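Uncharacterized protein VPA0106 (Vibrio parahaemolyticus, PDB 3U07) is of unknown function but combines DUF1254 and DUF1214 domains, with a signal peptide that suggests export from the cytoplasm. Local coordinates at residues Tyr44-His49 against Leu161-Gly166; His49-Asn54 against Met86-Val91. The protein carries 2 engineered substitutions. All coordinates share one frame; numbering follows the deposited sequence.

Contact 1 of 2, residues Tyr44-His49 against Leu161-Gly166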
loop_
_atom_site.group_PDB
_atom_site.type_symbol
_atom_site.label_atom_id
_atom_site.label_comp_id
_atom_site.label_asym_id
_atom_site.label_seq_id
_atom_site.Cartn_x
_atom_site.Cartn_y
_atom_site.Cartn_z
ATOM N N TYR A 44 2.678 1.831 -13.738
ATOM C CA TYR A 44 2.166 2.630 -14.844
ATOM C C TYR A 44 0.791 2.119 -15.285
ATOM O O TYR A 44 -0.149 2.900 -15.407
ATOM C CB TYR A 44 3.107 2.596 -16.052
ATOM C CG TYR A 44 2.548 3.394 -17.214
ATOM C CD1 TYR A 44 2.401 4.778 -17.118
ATOM C CD2 TYR A 44 2.091 2.764 -18.373
ATOM C CE1 TYR A 44 1.814 5.515 -18.141
ATOM C CE2 TYR A 44 1.497 3.493 -19.404
ATOM C CZ TYR A 44 1.362 4.870 -19.278
ATOM O OH TYR A 44 0.766 5.606 -20.274
ATOM N N LYS A 45 0.679 0.814 -15.528
ATOM C CA LYS A 45 -0.596 0.236 -15.958
ATOM C C LYS A 45 -1.696 0.606 -14.977
ATOM O O LYS A 45 -2.806 0.968 -15.376
ATOM C CB LYS A 45 -0.506 -1.293 -16.060
ATOM C CG LYS A 45 0.369 -1.832 -17.183
ATOM C CD LYS A 45 0.351 -3.362 -17.165
ATOM C CE LYS A 45 1.353 -3.967 -18.134
ATOM N NZ LYS A 45 1.427 -5.450 -17.979
ATOM N N PHE A 46 -1.388 0.514 -13.688
ATOM C CA PHE A 46 -2.372 0.847 -12.668
ATOM C C PHE A 46 -2.758 2.321 -12.775
ATOM O O PHE A 46 -3.927 2.669 -12.676
ATOM C CB PHE A 46 -1.820 0.566 -11.271
ATOM C CG PHE A 46 -2.804 0.851 -10.171
ATOM C CD1 PHE A 46 -3.636 -0.153 -9.686
ATOM C CD2 PHE A 46 -2.919 2.132 -9.643
ATOM C CE1 PHE A 46 -4.569 0.116 -8.685
ATOM C CE2 PHE A 46 -3.847 2.410 -8.646
ATOM C CZ PHE A 46 -4.675 1.401 -8.167
ATOM N N PHE A 47 -1.769 3.186 -12.964
ATOM C CA PHE A 47 -2.030 4.616 -13.095
ATOM C C PHE A 47 -2.883 4.876 -14.339
ATOM O O PHE A 47 -3.815 5.680 -14.312
ATOM C CB PHE A 47 -0.710 5.391 -13.216
ATOM C CG PHE A 47 -0.889 6.859 -13.502
ATOM C CD1 PHE A 47 -1.314 7.736 -12.504
ATOM C CD2 PHE A 47 -0.662 7.362 -14.780
ATOM C CE1 PHE A 47 -1.511 9.090 -12.777
ATOM C CE2 PHE A 47 -0.859 8.717 -15.062
ATOM C CZ PHE A 47 -1.284 9.580 -14.058
ATOM N N TYR A 48 -2.565 4.177 -15.425
ATOM C CA TYR A 48 -3.286 4.354 -16.681
ATOM C C TYR A 48 -4.739 3.940 -16.544
ATOM O O TYR A 48 -5.650 4.679 -16.916
ATOM C CB TYR A 48 -2.642 3.526 -17.797
ATOM C CG TYR A 48 -3.143 3.892 -19.179
ATOM C CD1 TYR A 48 -2.507 4.880 -19.933
ATOM C CD2 TYR A 48 -4.281 3.284 -19.717
ATOM C CE1 TYR A 48 -2.986 5.256 -21.183
ATOM C CE2 TYR A 48 -4.773 3.657 -20.967
ATOM C CZ TYR A 48 -4.120 4.642 -21.692
ATOM O OH TYR A 48 -4.600 5.015 -22.923
ATOM N N HIS A 49 -4.949 2.751 -15.995
ATOM C CA HIS A 49 -6.296 2.230 -15.839
ATOM C C HIS A 49 -7.149 2.977 -14.828
ATOM O O HIS A 49 -8.373 2.864 -14.850
ATOM C CB HIS A 49 -6.227 0.734 -15.525
ATOM C CG HIS A 49 -5.767 -0.089 -16.689
ATOM N ND1 HIS A 49 -4.764 -1.031 -16.593
ATOM C CD2 HIS A 49 -6.151 -0.084 -17.989
ATOM C CE1 HIS A 49 -4.548 -1.567 -17.781
ATOM N NE2 HIS A 49 -5.377 -1.010 -18.646
ATOM N N LEU A 161 5.379 11.673 -10.933
ATOM C CA LEU A 161 4.041 11.259 -10.533
ATOM C C LEU A 161 4.209 10.398 -9.284
ATOM O O LEU A 161 5.030 9.477 -9.262
ATOM C CB LEU A 161 3.380 10.426 -11.638
ATOM C CG LEU A 161 3.111 11.100 -12.985
ATOM C CD1 LEU A 161 2.673 10.047 -13.999
ATOM C CD2 LEU A 161 2.039 12.173 -12.827
ATOM N N VAL A 162 3.458 10.702 -8.233
ATOM C CA VAL A 162 3.560 9.909 -7.017
ATOM C C VAL A 162 2.161 9.596 -6.499
ATOM O O VAL A 162 1.291 10.472 -6.447
ATOM C CB VAL A 162 4.394 10.636 -5.911
ATOM C CG1 VAL A 162 5.476 11.499 -6.544
ATOM C CG2 VAL A 162 3.506 11.459 -5.033
ATOM N N LYS A 163 1.935 8.341 -6.136
ATOM C CA LYS A 163 0.624 7.942 -5.643
ATOM C C LYS A 163 0.483 8.318 -4.173
ATOM O O LYS A 163 1.355 8.023 -3.359
ATOM C CB LYS A 163 0.427 6.436 -5.851
ATOM C CG LYS A 163 -0.915 5.880 -5.358
ATOM C CD LYS A 163 -1.158 4.481 -5.920
ATOM C CE LYS A 163 -2.255 3.731 -5.167
ATOM N NZ LYS A 163 -3.419 4.589 -4.800
ATOM N N LEU A 164 -0.616 8.988 -3.843
ATOM C CA LEU A 164 -0.864 9.415 -2.474
ATOM C C LEU A 164 -2.073 8.719 -1.870
ATOM O O LEU A 164 -3.115 8.596 -2.515
ATOM C CB LEU A 164 -1.081 10.932 -2.429
ATOM C CG LEU A 164 -1.403 11.590 -1.080
ATOM C CD1 LEU A 164 -1.146 13.090 -1.173
ATOM C CD2 LEU A 164 -2.853 11.320 -0.684
HETATM N N MSE A 165 -1.922 8.268 -0.628
HETATM C CA MSE A 165 -3.003 7.608 0.100
HETATM C C MSE A 165 -2.977 8.071 1.548
HETATM O O MSE A 165 -1.943 8.008 2.210
HETATM C CB MSE A 165 -2.838 6.083 0.061
HETATM C CG MSE A 165 -3.730 5.323 1.049
HETATM SE SE MSE A 165 -5.569 5.025 0.485
HETATM C CE MSE A 165 -6.019 3.637 1.761
ATOM N N GLY A 166 -4.117 8.552 2.027
ATOM C CA GLY A 166 -4.214 8.991 3.405
ATOM C C GLY A 166 -5.235 8.120 4.116
ATOM O O GLY A 166 -6.272 7.783 3.546
#
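Phe47 and Leu161 carry most of this helix-on-sheet contact. Helix 26-52 packs near its C-terminal end against strand 161-169, an inner strand of a four-stranded antiparallel sheet with strand order 1-4-2-3. Residues 161-166 are part of the DUF1254 domain. No hydrogen bond joins the two segments, and the packing is by side chains. The backbones stay well apart, with Phe47 CA 8.6 Å from Lys163 CA.

Leu161 reaches the Phe47 ring with one methyl branch. Its CD1 sits over one face of that ring, displaced toward the rim, and makes a CH-pi contact. The methyl lies 4.2 Å from the ring centroid, 22° off the ring normal. Phe47 CB points toward the strand, and with CG anti to the backbone N (chi1 174°) the ring carries on to Leu161. The two side chains cross at about a right angle.

One residue earlier on the helix, Phe46 meets Lys163. The lysine contributes its aliphatic part here, not its charge. Its chain runs nearly extended and bends only at the last torsion (chi4 40°). The ammonium group is engaged by Trp307 in a cation-pi interaction. Trp307 also packs edge-to-face with Phe46, and so touches both partners. Across the contact itself, the methylene Lys163 CE approaches Phe46 CE2 obliquely at 4.0 Å.

Contact 2 of 2, residues His49-Asn54 against Met86-Val91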
loop_
_atom_site.group_PDB
_atom_site.type_symbol
_atom_site.label_atom_id
_atom_site.label_comp_id
_atom_site.label_asym_id
_atom_site.label_seq_id
_atom_site.Cartn_x
_atom_site.Cartn_y
_atom_site.Cartn_z
ATOM N N HIS A 49 -4.949 2.751 -15.995
ATOM C CA HIS A 49 -6.296 2.230 -15.839
ATOM C C HIS A 49 -7.149 2.977 -14.828
ATOM O O HIS A 49 -8.373 2.864 -14.850
ATOM C CB HIS A 49 -6.227 0.734 -15.525
ATOM C CG HIS A 49 -5.767 -0.089 -16.689
ATOM N ND1 HIS A 49 -4.764 -1.031 -16.593
ATOM C CD2 HIS A 49 -6.151 -0.084 -17.989
ATOM C CE1 HIS A 49 -4.548 -1.567 -17.781
ATOM N NE2 HIS A 49 -5.377 -1.010 -18.646
ATOM N N THR A 50 -6.516 3.749 -13.948
ATOM C CA THR A 50 -7.278 4.519 -12.974
ATOM C C THR A 50 -7.346 5.997 -13.360
ATOM O O THR A 50 -8.353 6.460 -13.897
ATOM C CB THR A 50 -6.690 4.398 -11.554
ATOM O OG1 THR A 50 -5.286 4.669 -11.587
ATOM C CG2 THR A 50 -6.919 3.000 -10.999
ATOM N N ALA A 51 -6.268 6.731 -13.104
ATOM C CA ALA A 51 -6.218 8.161 -13.398
ATOM C C ALA A 51 -6.348 8.577 -14.863
ATOM O O ALA A 51 -7.071 9.519 -15.173
ATOM C CB ALA A 51 -4.933 8.768 -12.808
ATOM N N VAL A 52 -5.656 7.894 -15.768
ATOM C CA VAL A 52 -5.719 8.286 -17.171
ATOM C C VAL A 52 -7.060 8.050 -17.863
ATOM O O VAL A 52 -7.639 8.985 -18.421
ATOM C CB VAL A 52 -4.599 7.607 -18.004
ATOM C CG1 VAL A 52 -4.722 8.007 -19.469
ATOM C CG2 VAL A 52 -3.235 8.021 -17.476
ATOM N N GLU A 53 -7.578 6.826 -17.826
ATOM C CA GLU A 53 -8.839 6.593 -18.507
ATOM C C GLU A 53 -10.099 6.982 -17.742
ATOM O O GLU A 53 -11.211 6.754 -18.211
ATOM C CB GLU A 53 -8.921 5.152 -19.030
ATOM C CG GLU A 53 -8.732 4.038 -18.036
ATOM C CD GLU A 53 -8.527 2.707 -18.740
ATOM O OE1 GLU A 53 -8.659 1.649 -18.089
ATOM O OE2 GLU A 53 -8.222 2.724 -19.951
ATOM N N ASN A 54 -9.924 7.581 -16.569
ATOM C CA ASN A 54 -11.052 8.059 -15.781
ATOM C C ASN A 54 -10.851 9.561 -15.647
ATOM O O ASN A 54 -11.606 10.266 -14.975
ATOM C CB ASN A 54 -11.092 7.382 -14.415
ATOM C CG ASN A 54 -11.671 5.981 -14.486
ATOM O OD1 ASN A 54 -12.867 5.804 -14.728
ATOM N ND2 ASN A 54 -10.823 4.977 -14.295
HETATM N N MSE A 86 -7.422 9.566 -1.429
HETATM C CA MSE A 86 -6.502 9.128 -2.471
HETATM C C MSE A 86 -6.311 10.179 -3.544
HETATM O O MSE A 86 -7.170 11.034 -3.761
HETATM C CB MSE A 86 -7.010 7.851 -3.144
HETATM C CG MSE A 86 -7.092 6.635 -2.245
HETATM SE SE MSE A 86 -7.903 5.162 -3.192
HETATM C CE MSE A 86 -9.449 6.089 -3.870
ATOM N N GLY A 87 -5.175 10.097 -4.220
ATOM C CA GLY A 87 -4.890 11.030 -5.283
ATOM C C GLY A 87 -3.537 10.743 -5.889
ATOM O O GLY A 87 -2.840 9.813 -5.480
ATOM N N TRP A 88 -3.179 11.548 -6.879
ATOM C CA TRP A 88 -1.900 11.430 -7.549
ATOM C C TRP A 88 -1.273 12.811 -7.594
ATOM O O TRP A 88 -1.901 13.774 -8.027
ATOM C CB TRP A 88 -2.078 10.911 -8.975
ATOM C CG TRP A 88 -2.519 9.488 -9.051
ATOM C CD1 TRP A 88 -3.803 9.023 -9.063
ATOM C CD2 TRP A 88 -1.670 8.338 -9.119
ATOM N NE1 TRP A 88 -3.805 7.648 -9.135
ATOM C CE2 TRP A 88 -2.509 7.202 -9.167
ATOM C CE3 TRP A 88 -0.281 8.156 -9.139
ATOM C CZ2 TRP A 88 -2.003 5.900 -9.242
ATOM C CZ3 TRP A 88 0.223 6.859 -9.215
ATOM C CH2 TRP A 88 -0.640 5.749 -9.262
ATOM N N LEU A 89 -0.038 12.901 -7.125
ATOM C CA LEU A 89 0.699 14.153 -7.124
ATOM C C LEU A 89 1.498 14.219 -8.416
ATOM O O LEU A 89 1.889 13.186 -8.965
ATOM C CB LEU A 89 1.678 14.188 -5.943
ATOM C CG LEU A 89 1.328 14.825 -4.597
ATOM C CD1 LEU A 89 -0.151 14.743 -4.303
ATOM C CD2 LEU A 89 2.159 14.152 -3.519
ATOM N N ASP A 90 1.721 15.430 -8.910
ATOM C CA ASP A 90 2.537 15.626 -10.106
ATOM C C ASP A 90 3.425 16.798 -9.753
ATOM O O ASP A 90 2.946 17.922 -9.620
ATOM C CB ASP A 90 1.692 15.962 -11.335
ATOM C CG ASP A 90 2.545 16.356 -12.535
ATOM O OD1 ASP A 90 3.750 16.023 -12.564
ATOM O OD2 ASP A 90 2.008 16.994 -13.459
ATOM N N VAL A 91 4.714 16.530 -9.583
ATOM C CA VAL A 91 5.658 17.578 -9.210
ATOM C C VAL A 91 6.578 17.995 -10.363
ATOM O O VAL A 91 7.575 18.686 -10.150
ATOM C CB VAL A 91 6.530 17.117 -8.020
ATOM C CG1 VAL A 91 5.633 16.709 -6.842
ATOM C CG2 VAL A 91 7.408 15.938 -8.439
#
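Ala51 and Thr50, in the last turn of helix 26-52, meet the indole of Trp88 on strand 82-90. Trp88 is the one residue of 86-91 that touches 49-54. Its CB points toward the helix. CG lies beside the backbone N and anti to the carbonyl carbon (chi1 -69°), which sends the indole along the gap between helix and sheet.

The pyrrole part comes first. Trp88 CD1 packs 3.9 Å from Ala51 CB. The same methyl makes an off-centre CH-pi contact with the five-membered ring, 4.3 Å from its centroid. Trp88 NE1 lies 4.0 Å from Ala51 CB, with Thr50 OG1 slightly farther at 4.1 Å. The NE1 and OG1 pair is no hydrogen bond. The threonine hydroxyl is engaged with its own helix, bonded chiefly to Phe46 O, with Phe47 O a second, longer partner.

At the ring fusion, Phe47 meets the indole edge-to-face, its CD1 packing against Trp88 CD2. The benzene part extends beside the preceding helix turn. Lys163 of the neighbouring strand covers the opposite face, with its CB 3.4 Å from Trp88 CZ3. Trp88 CZ2, at the far rim, lies 3.9 Å from Phe46 CD2. The indole is thus held between helix and strand side chains, which should restrict its rotation.

The helix ends at this point in a wider pi-type turn. Asn54 ties the end down: its ND2 donates to Thr50 O at 2.9 Å, in the carbonyl plane and on a lone pair. Taken together, this is helix-on-sheet packing, in which a buried tryptophan on strand 82-90, the outermost strand of the four-stranded sheet, fills the space under the C-terminal turn of a helix.

In the fold
Both contacts seat the end of helix 26-52 on the same antiparallel sheet, and their centres are about 5 Å apart. Contact 1 uses inner strand 161-169. Contact 2 uses its neighbour, outermost strand 82-90, which is joined to it by backbone hydrogen bonds such as Leu89 N to Val162 O. Both are buried, but contact 1 lies nearer the centre of the chain, about 11 Å against 15 Å. It covers more surface, 152 Å² against 94 Å², through two aromatic rings with leucine and lysine chains. Contact 2 rests on a single indole against small residues, where the helix gives way to loop with exposed Glu53 and Asn54.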